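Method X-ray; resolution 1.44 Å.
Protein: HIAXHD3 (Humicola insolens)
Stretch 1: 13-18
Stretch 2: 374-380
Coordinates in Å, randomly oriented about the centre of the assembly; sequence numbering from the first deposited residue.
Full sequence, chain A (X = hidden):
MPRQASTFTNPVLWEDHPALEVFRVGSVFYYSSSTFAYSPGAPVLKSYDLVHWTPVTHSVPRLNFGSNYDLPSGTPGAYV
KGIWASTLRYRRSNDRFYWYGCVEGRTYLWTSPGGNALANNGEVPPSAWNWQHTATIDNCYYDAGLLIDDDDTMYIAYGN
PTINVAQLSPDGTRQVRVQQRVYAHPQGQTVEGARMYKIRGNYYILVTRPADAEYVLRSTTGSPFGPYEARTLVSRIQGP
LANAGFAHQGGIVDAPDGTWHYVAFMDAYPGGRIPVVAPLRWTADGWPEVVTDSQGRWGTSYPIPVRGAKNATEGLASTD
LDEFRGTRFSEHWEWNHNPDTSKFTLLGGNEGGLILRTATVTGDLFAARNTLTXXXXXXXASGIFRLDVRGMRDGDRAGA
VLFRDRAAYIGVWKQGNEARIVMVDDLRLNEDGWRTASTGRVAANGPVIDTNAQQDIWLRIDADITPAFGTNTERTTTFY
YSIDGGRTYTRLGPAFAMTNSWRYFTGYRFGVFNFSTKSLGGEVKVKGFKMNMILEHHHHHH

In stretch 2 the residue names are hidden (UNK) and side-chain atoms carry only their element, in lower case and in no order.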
# COMPACT_ATOMS: atom_id res chain seq x y z
N LEU A 13 4.64 -10.19 -5.82
CA LEU A 13 3.88 -10.01 -4.57
C LEU A 13 2.48 -9.66 -5.01
O LEU A 13 2.29 -8.65 -5.70
CB LEU A 13 4.48 -8.87 -3.74
CG LEU A 13 3.72 -8.52 -2.45
CD1 LEU A 13 3.65 -9.68 -1.46
CD2 LEU A 13 4.32 -7.29 -1.79
N TRP A 14 1.50 -10.47 -4.65
CA TRP A 14 0.14 -10.21 -5.11
C TRP A 14 -0.62 -9.44 -4.08
O TRP A 14 -1.66 -9.90 -3.57
CB TRP A 14 -0.56 -11.52 -5.42
CG TRP A 14 -1.64 -11.35 -6.45
CD1 TRP A 14 -2.64 -10.38 -6.50
CD2 TRP A 14 -1.86 -12.19 -7.63
NE1 TRP A 14 -3.44 -10.58 -7.59
CE2 TRP A 14 -3.01 -11.64 -8.32
CE3 TRP A 14 -1.22 -13.32 -8.14
CZ2 TRP A 14 -3.48 -12.20 -9.50
CZ3 TRP A 14 -1.70 -13.87 -9.34
CH2 TRP A 14 -2.81 -13.33 -9.99
N GLU A 15 -0.10 -8.27 -3.74
CA GLU A 15 -0.74 -7.39 -2.75
C GLU A 15 -0.54 -5.96 -3.25
O GLU A 15 0.50 -5.63 -3.84
CB GLU A 15 -0.12 -7.56 -1.35
CG GLU A 15 -0.45 -8.90 -0.66
CD GLU A 15 0.10 -9.02 0.76
OE1 GLU A 15 0.31 -7.97 1.39
OE2 GLU A 15 0.33 -10.17 1.26
N ASP A 16 -1.54 -5.10 -3.00
CA ASP A 16 -1.59 -3.73 -3.49
C ASP A 16 -0.48 -2.85 -2.88
O ASP A 16 -0.61 -2.42 -1.74
CB ASP A 16 -2.97 -3.18 -3.14
CG ASP A 16 -3.20 -1.78 -3.60
OD1 ASP A 16 -2.74 -1.42 -4.70
OD2 ASP A 16 -3.89 -1.05 -2.85
N HIS A 17 0.55 -2.54 -3.66
CA HIS A 17 1.73 -1.73 -3.21
C HIS A 17 2.11 -0.80 -4.34
O HIS A 17 3.14 -0.97 -5.00
CB HIS A 17 2.89 -2.62 -2.69
CG HIS A 17 2.73 -3.04 -1.24
ND1 HIS A 17 2.87 -2.18 -0.21
CD2 HIS A 17 2.38 -4.26 -0.68
CE1 HIS A 17 2.65 -2.82 0.96
NE2 HIS A 17 2.36 -4.10 0.67
N PRO A 18 1.27 0.20 -4.61
CA PRO A 18 1.44 1.05 -5.79
C PRO A 18 2.53 2.08 -5.69
O PRO A 18 3.05 2.35 -4.59
CB PRO A 18 0.11 1.81 -5.86
CG PRO A 18 -0.30 1.92 -4.43
CD PRO A 18 0.06 0.58 -3.86
N UNK A 374 -6.24 -4.29 6.14
CA UNK A 374 -5.06 -4.92 5.59
C UNK A 374 -5.32 -5.42 4.17
O UNK A 374 -6.46 -5.63 3.78
c UNK A 374 -4.94 -8.15 7.72
n UNK A 374 -1.94 -10.23 7.45
c UNK A 374 -2.87 -9.45 7.98
c UNK A 374 -4.52 -6.03 6.49
n UNK A 374 -3.85 -8.98 7.22
n UNK A 374 -2.80 -9.13 9.27
c UNK A 374 -5.47 -7.20 6.65
N UNK A 375 -4.24 -5.56 3.42
CA UNK A 375 -4.29 -5.93 2.00
C UNK A 375 -4.73 -7.37 1.82
O UNK A 375 -4.39 -8.22 2.62
c UNK A 375 -0.43 -2.00 2.20
n UNK A 375 -0.49 -2.60 3.40
n UNK A 375 -0.06 -0.71 2.11
n UNK A 375 -0.66 -2.69 1.07
c UNK A 375 -1.05 -4.10 1.02
c UNK A 375 -2.53 -4.27 1.32
c UNK A 375 -2.92 -5.72 1.34
N UNK A 376 -5.49 -7.61 0.76
CA UNK A 376 -5.88 -8.97 0.36
C UNK A 376 -4.79 -9.52 -0.58
O UNK A 376 -4.42 -8.86 -1.56
c UNK A 376 -7.62 -10.34 -0.85
c UNK A 376 -9.69 -8.07 -0.15
c UNK A 376 -8.38 -8.38 0.57
c UNK A 376 -7.26 -8.94 -0.36
N UNK A 377 -4.32 -10.74 -0.32
CA UNK A 377 -3.39 -11.38 -1.25
C UNK A 377 -4.16 -12.13 -2.32
O UNK A 377 -5.18 -12.75 -2.04
c UNK A 377 -2.41 -12.31 -0.53
N UNK A 378 -3.68 -12.08 -3.55
CA UNK A 378 -4.42 -12.64 -4.67
C UNK A 378 -3.85 -13.94 -5.16
O UNK A 378 -2.74 -14.33 -4.79
N UNK A 379 -4.58 -14.60 -6.07
CA UNK A 379 -5.82 -14.06 -6.65
C UNK A 379 -7.09 -14.22 -5.80
O UNK A 379 -8.07 -13.51 -6.06
c UNK A 379 -4.10 -15.80 -6.78
c UNK A 379 -5.96 -14.85 -7.96
c UNK A 379 -5.28 -16.16 -7.66
N UNK A 380 -7.08 -15.14 -4.82
CA UNK A 380 -8.24 -15.38 -3.95
C UNK A 380 -7.78 -15.68 -2.54
O UNK A 380 -6.85 -16.45 -2.35
c UNK A 380 -10.78 -17.66 -7.72
c UNK A 380 -9.45 -16.51 -5.91
c UNK A 380 -10.40 -17.66 -6.25
c UNK A 380 -9.09 -16.56 -4.44
n UNK A 380 -11.66 -18.82 -8.08
O HOH W 1 -4.21 -6.41 -2.67

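Position 374 carries seven side-chain atoms. Three carbons lead to a nitrogen, and that nitrogen bonds a carbon holding two more nitrogens. The side chain makes no contact with stretch 1. The group at its end is a guanidinium, so the residue is Arg374.

Position 375 has the same atom set: three carbons, a nitrogen, then a carbon with two nitrogens. Its CB points toward stretch 1. The planar end lies flat on the ring of His17, with centres 4.0 Å apart and planes at 7°. The nitrogen within the chain lies 2.8 Å from Asp16 O. The residue is Arg375. Its NE donates a hydrogen bond to Asp16 O, which sits at the edge of the guanidinium, near its plane. The stack uses the face, so the two interactions do not compete. NH1 and NH2 are hydrogen-bonded elsewhere in the structure.

Position 376 has four carbons and no heteroatom. The side chain forks at its first carbon, and one arm is two carbons long. Its CB points away from stretch 1, and the side chain makes no contact with it. This is Ile376. The backbone does the work here: a water accepts from Asp16 N at 3.0 Å and donates to Ile376 O at 2.7 Å, linking the two stretches.

Position 377 has one side-chain carbon. This CB lies 3.9 Å from Glu15 OE2. The CA approaches Trp14 O at 3.3 Å in a CA-H...O contact, with an angle of 148° at the hydrogen. The single carbon makes it Ala377.

Position 378 has no side-chain atoms. Its N donates a hydrogen bond to Trp14 O at 3.0 Å. Its CA lies over the face of the Trp14 five-membered ring, 3.5 Å from the centroid. The residue is Gly378. A CB in ideal geometry would fall 2.3 Å from Trp14 NE1, a clash. The bare CA therefore fits where a side chain would not.

Position 379 has three carbons that close a ring onto the backbone N. The CB lies 3.9 Å from Trp14 CZ2. It is Pro379, and the peptide bond before it is cis. Its CD sits over the Trp14 six-membered ring, 4.1 Å from the centroid.

Position 380 has four carbons in a row ending in a nitrogen, an extended chain. It is exposed, and its side chain is out of reach of stretch 1. This is Lys380.

Touching residues are at least 358 positions apart in sequence, and the contact buries 411 Å² in total. Trp14 anchors one end: its ring packs face-on against Gly378 and Pro379, while its carbonyl receives Gly378 N. At the other end, Arg375 stacks on His17 and bonds the Asp16 carbonyl. Between them, Glu15 packs against Ala377, with Glu15 CG 3.9 Å from Ala377 CA, and the water joins the two backbones. Both direct hydrogen bonds end on stretch 1 carbonyls.

Stretch 2 374-380: RRIAGPK
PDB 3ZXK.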